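Local atomic coordinates of BtGH115A (Bacteroides thetaiotaomicron, PDB entry 5BY3), a protein that acts as a family GH115 4-O-methyl-alpha-glucuronidase with specificity for decorated arabinogalactans. Residues K92-M97 and Q156-E161; T181-D186 and P193-R198; E528-Y533 and L573-L578. One frame throughout, in Å; residues are numbered along the deposited sequence.

Contact 1 (K92-M97 and Q156-E161)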
loop_
_atom_site.group_PDB
_atom_site.type_symbol
_atom_site.label_atom_id
_atom_site.label_comp_id
_atom_site.label_asym_id
_atom_site.label_seq_id
_atom_site.Cartn_x
_atom_site.Cartn_y
_atom_site.Cartn_z
ATOM N N LYS A 92 9.362 -5.732 26.529
ATOM C CA LYS A 92 9.616 -5.557 25.078
ATOM C C LYS A 92 8.336 -5.728 24.232
ATOM O O LYS A 92 7.407 -6.431 24.638
ATOM C CB LYS A 92 10.698 -6.538 24.608
ATOM C CG LYS A 92 11.726 -5.912 23.701
ATOM C CD LYS A 92 12.559 -6.968 23.010
ATOM C CE LYS A 92 13.366 -6.339 21.882
ATOM N NZ LYS A 92 14.174 -7.332 21.120
ATOM N N LYS A 93 8.287 -5.094 23.064
ATOM C CA LYS A 93 7.014 -4.969 22.335
ATOM C C LYS A 93 6.797 -6.015 21.214
ATOM O O LYS A 93 7.618 -6.146 20.311
ATOM C CB LYS A 93 6.816 -3.525 21.824
ATOM C CG LYS A 93 7.932 -2.958 20.922
ATOM C CD LYS A 93 7.351 -2.079 19.805
ATOM C CE LYS A 93 8.422 -1.452 18.924
ATOM N NZ LYS A 93 7.947 -1.214 17.529
ATOM N N GLN A 94 5.698 -6.768 21.315
ATOM C CA GLN A 94 5.173 -7.668 20.252
ATOM C C GLN A 94 6.230 -8.667 19.725
ATOM O O GLN A 94 6.368 -8.879 18.502
ATOM C CB GLN A 94 4.566 -6.842 19.097
ATOM C CG GLN A 94 3.440 -5.892 19.458
ATOM C CD GLN A 94 3.072 -4.973 18.296
ATOM O OE1 GLN A 94 2.889 -5.431 17.169
ATOM N NE2 GLN A 94 2.983 -3.663 18.563
ATOM N N ALA A 95 6.995 -9.240 20.650
ATOM C CA ALA A 95 8.218 -9.961 20.310
ATOM C C ALA A 95 8.147 -11.426 20.683
ATOM O O ALA A 95 7.348 -11.800 21.533
ATOM C CB ALA A 95 9.440 -9.295 20.939
ATOM N N PHE A 96 8.957 -12.246 20.011
ATOM C CA PHE A 96 9.033 -13.664 20.291
ATOM C C PHE A 96 10.423 -14.214 20.078
ATOM O O PHE A 96 11.207 -13.675 19.258
ATOM C CB PHE A 96 8.001 -14.467 19.490
ATOM C CG PHE A 96 8.220 -14.433 17.988
ATOM C CD1 PHE A 96 9.092 -15.313 17.379
ATOM C CD2 PHE A 96 7.495 -13.558 17.187
ATOM C CE1 PHE A 96 9.283 -15.291 16.005
ATOM C CE2 PHE A 96 7.660 -13.534 15.793
ATOM C CZ PHE A 96 8.566 -14.392 15.210
HETATM N N MSE A 97 10.685 -15.283 20.835
HETATM C CA MSE A 97 11.837 -16.150 20.730
HETATM C C MSE A 97 11.348 -17.526 20.354
HETATM O O MSE A 97 10.377 -18.062 20.935
HETATM C CB MSE A 97 12.461 -16.276 22.098
HETATM C CG MSE A 97 13.622 -15.308 22.255
HETATM SE SE MSE A 97 14.690 -15.985 23.757
HETATM C CE MSE A 97 16.409 -15.048 23.486
ATOM N N GLN A 156 12.420 -12.318 17.105
ATOM C CA GLN A 156 11.830 -11.267 16.243
ATOM C C GLN A 156 11.025 -10.224 17.014
ATOM O O GLN A 156 10.541 -10.517 18.101
ATOM C CB GLN A 156 10.973 -11.882 15.115
ATOM C CG GLN A 156 11.734 -12.291 13.854
ATOM C CD GLN A 156 10.871 -13.038 12.845
ATOM O OE1 GLN A 156 11.191 -14.161 12.455
ATOM N NE2 GLN A 156 9.773 -12.427 12.425
ATOM N N SER A 157 10.876 -9.034 16.418
ATOM C CA SER A 157 10.159 -7.873 16.960
ATOM C C SER A 157 9.878 -6.897 15.810
ATOM O O SER A 157 10.686 -6.802 14.878
ATOM C CB SER A 157 11.014 -7.151 18.017
ATOM O OG SER A 157 12.354 -6.973 17.567
ATOM N N PRO A 158 8.768 -6.137 15.883
ATOM C CA PRO A 158 8.411 -5.234 14.779
ATOM C C PRO A 158 9.209 -3.914 14.714
ATOM O O PRO A 158 9.456 -3.264 15.757
ATOM C CB PRO A 158 6.910 -4.952 15.032
ATOM C CG PRO A 158 6.784 -5.077 16.499
ATOM C CD PRO A 158 7.690 -6.211 16.889
ATOM N N SER A 159 9.577 -3.527 13.487
ATOM C CA SER A 159 10.093 -2.201 13.174
ATOM C C SER A 159 9.011 -1.117 13.395
ATOM O O SER A 159 9.300 -0.041 13.908
ATOM C CB SER A 159 10.552 -2.153 11.730
ATOM O OG SER A 159 11.781 -2.835 11.530
ATOM N N VAL A 160 7.761 -1.406 13.022
ATOM C CA VAL A 160 6.652 -0.446 13.188
ATOM C C VAL A 160 5.647 -0.994 14.197
ATOM O O VAL A 160 5.311 -2.205 14.164
ATOM C CB VAL A 160 6.047 -0.045 11.818
ATOM C CG1 VAL A 160 4.815 0.869 11.946
ATOM C CG2 VAL A 160 7.123 0.628 10.953
ATOM N N GLU A 161 5.206 -0.122 15.115
ATOM C CA GLU A 161 4.405 -0.562 16.282
ATOM C C GLU A 161 2.942 -0.927 15.938
ATOM O O GLU A 161 2.417 -1.950 16.425
ATOM C CB GLU A 161 4.473 0.430 17.468
ATOM C CG GLU A 161 4.232 -0.279 18.803
ATOM C CD GLU A 161 4.023 0.607 20.032
ATOM O OE1 GLU A 161 4.120 1.846 19.943
ATOM O OE2 GLU A 161 3.758 0.035 21.118
HETATM O O HOH W 1 8.161 1.329 16.297
#
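Phe96 and Gln156 form a single antiparallel hydrogen-bonded pair, with Phe96 N to Gln156 O at 3.0 Å and Gln156 N to Phe96 O at 2.8 Å, after which the two chains run on beside each other without further backbone bonds. At this pair both side chains lie on the same face of the sheet, side by side and pointing the same way. The methylene CB of Gln156 sits over one face of the Phe96 ring, 3.9 Å from its centroid, in a CH-pi contact, and Trp452 of helix 441-452 also touches the Phe96 side chain.

Beyond the pair, polar tips of 92-97 grip carbonyls of 156-161. Gln94, extended beyond CG, crosses Pro158 at about a right angle, its CB 3.8 Å from Pro158 CG. Its NE2 then reaches Glu161 O at 2.8 Å in a nearly straight bond (175°) that lies in the amide plane and meets a lone pair of the carbonyl. Arg163 and Asn209 hold Gln94 OE1 and Glu161 O, respectively, from outside. Lys93 has CG between its backbone N and carbonyl carbon (chi1 57°), and the chain is bent at chi2. Its CD packs 3.7 Å from Glu161 CG, while NZ approaches Pro158 O from above the carbonyl plane at 3.1 Å. A water bridges the same NZ to Ser159 O, 2.8 Å from the nitrogen.

This is sheet-edge pairing prolonged by side-chain-to-backbone bonds: strand 155-156 borders the mixed N-terminal sheet, and the loop that follows it leads into strand 162-166 of the GH115 TIM barrel.

Contact 2 (T181-D186 and P193-R198)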
loop_
_atom_site.group_PDB
_atom_site.type_symbol
_atom_site.label_atom_id
_atom_site.label_comp_id
_atom_site.label_asym_id
_atom_site.label_seq_id
_atom_site.Cartn_x
_atom_site.Cartn_y
_atom_site.Cartn_z
ATOM N N THR A 181 -21.413 -13.590 -2.159
ATOM C CA THR A 181 -20.668 -14.797 -2.450
ATOM C C THR A 181 -20.124 -15.556 -1.247
ATOM O O THR A 181 -20.360 -16.758 -1.127
ATOM C CB THR A 181 -19.545 -14.531 -3.424
ATOM O OG1 THR A 181 -20.049 -13.759 -4.522
ATOM C CG2 THR A 181 -19.000 -15.856 -3.918
ATOM N N TYR A 182 -19.421 -14.872 -0.345
ATOM C CA TYR A 182 -18.781 -15.566 0.768
ATOM C C TYR A 182 -19.602 -15.702 2.036
ATOM O O TYR A 182 -19.597 -16.760 2.661
ATOM C CB TYR A 182 -17.411 -14.965 1.085
ATOM C CG TYR A 182 -16.704 -15.736 2.163
ATOM C CD1 TYR A 182 -16.278 -17.039 1.939
ATOM C CD2 TYR A 182 -16.527 -15.184 3.429
ATOM C CE1 TYR A 182 -15.657 -17.770 2.947
ATOM C CE2 TYR A 182 -15.908 -15.896 4.444
ATOM C CZ TYR A 182 -15.472 -17.187 4.192
ATOM O OH TYR A 182 -14.853 -17.890 5.180
ATOM N N GLU A 183 -20.261 -14.623 2.452
ATOM C CA GLU A 183 -21.104 -14.660 3.648
ATOM C C GLU A 183 -22.442 -14.019 3.276
ATOM O O GLU A 183 -22.683 -12.846 3.634
ATOM C CB GLU A 183 -20.425 -13.879 4.751
ATOM C CG GLU A 183 -20.973 -14.078 6.154
ATOM C CD GLU A 183 -20.293 -13.157 7.143
ATOM O OE1 GLU A 183 -19.357 -12.432 6.727
ATOM O OE2 GLU A 183 -20.681 -13.159 8.333
ATOM N N PRO A 184 -23.293 -14.761 2.513
ATOM C CA PRO A 184 -24.502 -14.166 1.909
ATOM C C PRO A 184 -25.430 -13.625 3.003
ATOM O O PRO A 184 -25.739 -14.317 3.967
ATOM C CB PRO A 184 -25.141 -15.350 1.165
ATOM C CG PRO A 184 -24.029 -16.345 0.981
ATOM C CD PRO A 184 -23.199 -16.210 2.211
ATOM N N SER A 185 -25.791 -12.364 2.906
ATOM C CA SER A 185 -26.586 -11.766 3.951
ATOM C C SER A 185 -27.741 -11.005 3.331
ATOM O O SER A 185 -27.675 -10.566 2.183
ATOM C CB SER A 185 -25.726 -10.884 4.867
ATOM O OG SER A 185 -26.540 -10.138 5.752
ATOM N N ASP A 186 -28.815 -10.883 4.090
ATOM C CA ASP A 186 -29.961 -10.148 3.600
ATOM C C ASP A 186 -30.021 -8.663 3.974
ATOM O O ASP A 186 -30.695 -7.893 3.277
ATOM C CB ASP A 186 -31.248 -10.905 3.884
ATOM C CG ASP A 186 -31.642 -11.795 2.718
ATOM O OD1 ASP A 186 -31.480 -11.347 1.547
ATOM O OD2 ASP A 186 -32.111 -12.930 2.961
ATOM N N PRO A 193 -19.429 -11.106 10.331
ATOM C CA PRO A 193 -18.371 -11.675 11.160
ATOM C C PRO A 193 -17.470 -12.657 10.409
ATOM O O PRO A 193 -16.244 -12.600 10.573
ATOM C CB PRO A 193 -19.138 -12.365 12.328
ATOM C CG PRO A 193 -20.573 -12.490 11.859
ATOM C CD PRO A 193 -20.781 -11.333 10.903
ATOM N N ARG A 194 -18.056 -13.551 9.623
ATOM C CA ARG A 194 -17.285 -14.601 8.928
ATOM C C ARG A 194 -16.273 -13.996 7.931
ATOM O O ARG A 194 -15.099 -14.360 7.930
ATOM C CB ARG A 194 -18.213 -15.679 8.305
ATOM C CG ARG A 194 -18.139 -17.073 8.942
ATOM C CD ARG A 194 -18.966 -17.226 10.206
ATOM N NE ARG A 194 -18.294 -16.669 11.389
ATOM C CZ ARG A 194 -18.906 -16.203 12.487
ATOM N NH1 ARG A 194 -20.237 -16.216 12.583
ATOM N NH2 ARG A 194 -18.184 -15.698 13.492
ATOM N N THR A 195 -16.695 -13.012 7.145
ATOM C CA THR A 195 -15.747 -12.269 6.302
ATOM C C THR A 195 -14.595 -11.620 7.115
ATOM O O THR A 195 -13.415 -11.743 6.744
ATOM C CB THR A 195 -16.477 -11.250 5.453
ATOM O OG1 THR A 195 -17.587 -11.906 4.817
ATOM C CG2 THR A 195 -15.543 -10.627 4.420
ATOM N N ASN A 196 -14.923 -10.993 8.239
ATOM C CA ASN A 196 -13.904 -10.340 9.066
ATOM C C ASN A 196 -12.883 -11.303 9.693
ATOM O O ASN A 196 -11.676 -11.021 9.681
ATOM C CB ASN A 196 -14.543 -9.375 10.075
ATOM C CG ASN A 196 -14.950 -8.060 9.427
ATOM O OD1 ASN A 196 -14.110 -7.171 9.206
ATOM N ND2 ASN A 196 -16.234 -7.936 9.074
ATOM N N GLU A 197 -13.347 -12.463 10.173
ATOM C CA GLU A 197 -12.426 -13.506 10.615
ATOM C C GLU A 197 -11.412 -13.879 9.520
ATOM O O GLU A 197 -10.219 -14.064 9.815
ATOM C CB GLU A 197 -13.184 -14.722 11.125
ATOM C CG GLU A 197 -14.023 -14.416 12.360
ATOM C CD GLU A 197 -14.945 -15.560 12.763
ATOM O OE1 GLU A 197 -15.612 -16.145 11.865
ATOM O OE2 GLU A 197 -15.019 -15.850 13.983
ATOM N N ARG A 198 -11.882 -13.970 8.268
ATOM C CA ARG A 198 -11.005 -14.185 7.127
ATOM C C ARG A 198 -9.962 -13.072 6.919
ATOM O O ARG A 198 -8.791 -13.382 6.703
ATOM C CB ARG A 198 -11.799 -14.407 5.837
ATOM C CG ARG A 198 -12.345 -15.822 5.684
ATOM C CD ARG A 198 -11.291 -16.928 5.703
ATOM N NE ARG A 198 -11.968 -18.209 5.505
ATOM C CZ ARG A 198 -11.421 -19.429 5.521
ATOM N NH1 ARG A 198 -10.117 -19.654 5.747
ATOM N NH2 ARG A 198 -12.234 -20.457 5.306
#
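Glu183 binds the N-terminal end of helix 193-205 in the beta-alpha-beta crossover between parallel barrel strands 162-166 and 210-212. Glu183 is the first residue to leave helical geometry after helix 174-182. Its CG is anti to the backbone N (chi1 -166°) and the chain is extended beyond it, carrying the carboxylate across to the next helix. There OE2 accepts from Arg194 N at 3.0 Å, and OE1 accepts from Thr195 N at 2.8 Å; both amides approach from above the carboxylate plane. The hydroxyl OG1 of Thr195 also donates to Glu183 OE1, at 2.7 Å, meeting the anti lone pair of OE1, and has a further partner in Ser178 OG. Three donors of the helix thus grip the two oxygens, Gly192 N adds a weak bond to OE1, and the positive end of the helix dipole would be expected to favour the negative charge.

The aliphatic part of Arg194 contributes as well, its CB lying 3.5 Å from Glu183 CD. Its guanidinium turns aside to Glu197, with Arg194 NE 2.8 Å from Glu197 OE1 in a salt bridge.

Beside the carboxylate, the Tyr182 ring presents its edge to Thr195 OG1, 3.7 Å from Tyr182 CD2, and meets Trp134, which also makes a cation-pi contact with Arg198. One turn further on, Arg198 NE donates to Tyr182 OH at 2.9 Å, almost straight at 172° and in the guanidinium plane.

Contact 3 (E528-Y533 and L573-L578)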
loop_
_atom_site.group_PDB
_atom_site.type_symbol
_atom_site.label_atom_id
_atom_site.label_comp_id
_atom_site.label_asym_id
_atom_site.label_seq_id
_atom_site.Cartn_x
_atom_site.Cartn_y
_atom_site.Cartn_z
ATOM N N GLU A 528 5.908 0.671 -29.966
ATOM C CA GLU A 528 6.911 0.181 -29.032
ATOM C C GLU A 528 6.230 -0.320 -27.740
ATOM O O GLU A 528 6.487 -1.444 -27.305
ATOM C CB GLU A 528 7.974 1.269 -28.812
ATOM C CG GLU A 528 9.190 0.870 -27.994
ATOM C CD GLU A 528 10.328 1.882 -28.079
ATOM O OE1 GLU A 528 10.228 2.849 -28.871
ATOM O OE2 GLU A 528 11.340 1.706 -27.354
ATOM N N ARG A 529 5.291 0.458 -27.192
ATOM C CA ARG A 529 4.569 0.092 -25.968
ATOM C C ARG A 529 3.649 -1.108 -26.256
ATOM O O ARG A 529 3.630 -2.086 -25.488
ATOM C CB ARG A 529 3.794 1.313 -25.382
ATOM C CG ARG A 529 3.116 1.110 -24.009
ATOM C CD ARG A 529 2.333 2.333 -23.491
ATOM N NE ARG A 529 1.498 2.053 -22.298
ATOM C CZ ARG A 529 1.928 2.091 -21.020
ATOM N NH1 ARG A 529 3.194 2.443 -20.712
ATOM N NH2 ARG A 529 1.074 1.801 -20.035
ATOM N N LEU A 530 2.877 -1.038 -27.341
ATOM C CA LEU A 530 2.016 -2.181 -27.758
ATOM C C LEU A 530 2.708 -3.530 -27.827
ATOM O O LEU A 530 2.116 -4.533 -27.419
ATOM C CB LEU A 530 1.285 -1.899 -29.085
ATOM C CG LEU A 530 0.037 -1.060 -28.829
ATOM C CD1 LEU A 530 -0.675 -0.650 -30.104
ATOM C CD2 LEU A 530 -0.873 -1.815 -27.866
ATOM N N ASN A 531 3.969 -3.525 -28.295
ATOM C CA ASN A 531 4.791 -4.724 -28.441
ATOM C C ASN A 531 5.407 -5.242 -27.178
ATOM O O ASN A 531 5.452 -6.477 -26.996
ATOM C CB ASN A 531 5.879 -4.546 -29.498
ATOM C CG ASN A 531 5.389 -4.947 -30.877
ATOM O OD1 ASN A 531 5.496 -6.114 -31.277
ATOM N ND2 ASN A 531 4.787 -4.003 -31.587
ATOM N N ALA A 532 5.887 -4.323 -26.326
ATOM C CA ALA A 532 6.400 -4.688 -25.011
ATOM C C ALA A 532 5.293 -5.435 -24.267
ATOM O O ALA A 532 5.549 -6.495 -23.713
ATOM C CB ALA A 532 6.905 -3.460 -24.222
ATOM N N TYR A 533 4.056 -4.932 -24.338
ATOM C CA TYR A 533 2.914 -5.605 -23.728
ATOM C C TYR A 533 2.585 -6.965 -24.371
ATOM O O TYR A 533 2.380 -7.959 -23.652
ATOM C CB TYR A 533 1.670 -4.697 -23.627
ATOM C CG TYR A 533 1.550 -3.889 -22.326
ATOM C CD1 TYR A 533 1.548 -4.514 -21.084
ATOM C CD2 TYR A 533 1.420 -2.501 -22.355
ATOM C CE1 TYR A 533 1.422 -3.791 -19.932
ATOM C CE2 TYR A 533 1.316 -1.755 -21.189
ATOM C CZ TYR A 533 1.283 -2.409 -19.995
ATOM O OH TYR A 533 1.181 -1.686 -18.848
ATOM N N LEU A 573 -7.228 0.977 -25.687
ATOM C CA LEU A 573 -7.084 2.418 -25.746
ATOM C C LEU A 573 -6.037 2.840 -26.776
ATOM O O LEU A 573 -6.221 3.858 -27.439
ATOM C CB LEU A 573 -6.856 3.020 -24.313
ATOM C CG LEU A 573 -8.185 2.925 -23.524
ATOM C CD1 LEU A 573 -8.053 2.472 -22.084
ATOM C CD2 LEU A 573 -9.013 4.191 -23.639
ATOM N N LEU A 574 -4.951 2.078 -26.936
ATOM C CA LEU A 574 -3.976 2.474 -27.953
ATOM C C LEU A 574 -4.413 2.196 -29.402
ATOM O O LEU A 574 -4.173 3.056 -30.262
ATOM C CB LEU A 574 -2.584 1.955 -27.654
ATOM C CG LEU A 574 -2.003 2.658 -26.439
ATOM C CD1 LEU A 574 -0.638 2.068 -26.141
ATOM C CD2 LEU A 574 -1.911 4.155 -26.667
ATOM N N TYR A 575 -5.054 1.043 -29.672
ATOM C CA TYR A 575 -5.625 0.787 -31.010
ATOM C C TYR A 575 -6.688 1.831 -31.322
ATOM O O TYR A 575 -6.771 2.312 -32.434
ATOM C CB TYR A 575 -6.275 -0.589 -31.130
ATOM C CG TYR A 575 -5.372 -1.818 -31.048
ATOM C CD1 TYR A 575 -4.075 -1.813 -31.571
ATOM C CD2 TYR A 575 -5.875 -3.027 -30.504
ATOM C CE1 TYR A 575 -3.267 -2.940 -31.492
ATOM C CE2 TYR A 575 -5.087 -4.172 -30.436
ATOM C CZ TYR A 575 -3.785 -4.133 -30.932
ATOM O OH TYR A 575 -3.007 -5.281 -30.850
ATOM N N ALA A 576 -7.490 2.179 -30.312
ATOM C CA ALA A 576 -8.474 3.243 -30.421
ATOM C C ALA A 576 -7.842 4.569 -30.868
ATOM O O ALA A 576 -8.430 5.294 -31.716
ATOM C CB ALA A 576 -9.205 3.414 -29.100
ATOM N N GLN A 577 -6.655 4.876 -30.316
ATOM C CA GLN A 577 -5.960 6.117 -30.670
ATOM C C GLN A 577 -5.445 6.054 -32.119
ATOM O O GLN A 577 -5.574 7.031 -32.872
ATOM C CB GLN A 577 -4.839 6.448 -29.688
ATOM C CG GLN A 577 -3.925 7.578 -30.150
ATOM C CD GLN A 577 -3.148 8.223 -29.027
ATOM O OE1 GLN A 577 -3.441 8.022 -27.849
ATOM N NE2 GLN A 577 -2.159 9.015 -29.385
ATOM N N LEU A 578 -4.865 4.907 -32.493
ATOM C CA LEU A 578 -4.427 4.667 -33.876
ATOM C C LEU A 578 -5.610 4.684 -34.839
ATOM O O LEU A 578 -5.477 5.241 -35.920
ATOM C CB LEU A 578 -3.648 3.373 -34.012
ATOM C CG LEU A 578 -2.332 3.235 -33.249
ATOM C CD1 LEU A 578 -1.920 1.784 -33.293
ATOM C CD2 LEU A 578 -1.241 4.160 -33.762
#
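Leu530 is at the centre of the contact between helices 523-543 and 552-580, taking part in three of its four residue pairs, and its two methyl branches divide the work. CD1 lies obliquely to the Tyr575 ring, 3.7 Å from CE1, and also comes within 4.2 Å of Leu578 CD1. Both branches flank Leu574, since Leu530 CD1 and CD2 each stand 4.1 Å from Leu574 CB. The two leucine side chains slide past each other in opposite directions. The Tyr575 side chain crosses Leu530 obliquely: its CG is anti to the carbonyl carbon (chi1 -67°), and only CD1 and CE1 of the ring come within van der Waals range of Leu530.

Arg529 extends the apolar surface with its aliphatic chain. Its CG is anti to the backbone N (chi1 -173°), the chain is stretched out as far as NE, and it crosses Leu574 at about a right angle with CD 4.0 Å from Leu574 CD1. The charged end is engaged elsewhere: NE bonds to Asn570 OD1 and NH1 to Leu492 O. One face of the guanidinium carries Tyr533 CE2, 3.5 Å above the plane and towards its rim. A buried arginine can therefore serve apolar packing with its methylenes while its polar end is satisfied by neighbouring helices.

Over these segments the axes approach to 11.2 Å at 150° between their N-to-C directions, the near-antiparallel pairing of a helical hairpin, formed here by two helices consecutive in sequence.

In the fold
The three contacts show how chemistry follows position in a multidomain fold. Contact 3 is buried and apolar, joining two long helices by leucine, tyrosine and arginine-methylene packing; contact 2 lies at the surface and depends on a carboxylate, a tyrosine hydroxyl and helix N-H groups. Contact 1, partly buried, mixes both chemistries and is the one that includes strand pairing. Contacts 1 and 2 are linked through the barrel: the chain leaving 156-161 forms strand 162-166 and then the helices of contact 2, although their nearest atoms remain about 17 Å apart. Contact 3 shares no element with either, and lies across the chain's centre from contact 1, their centres 48 Å apart.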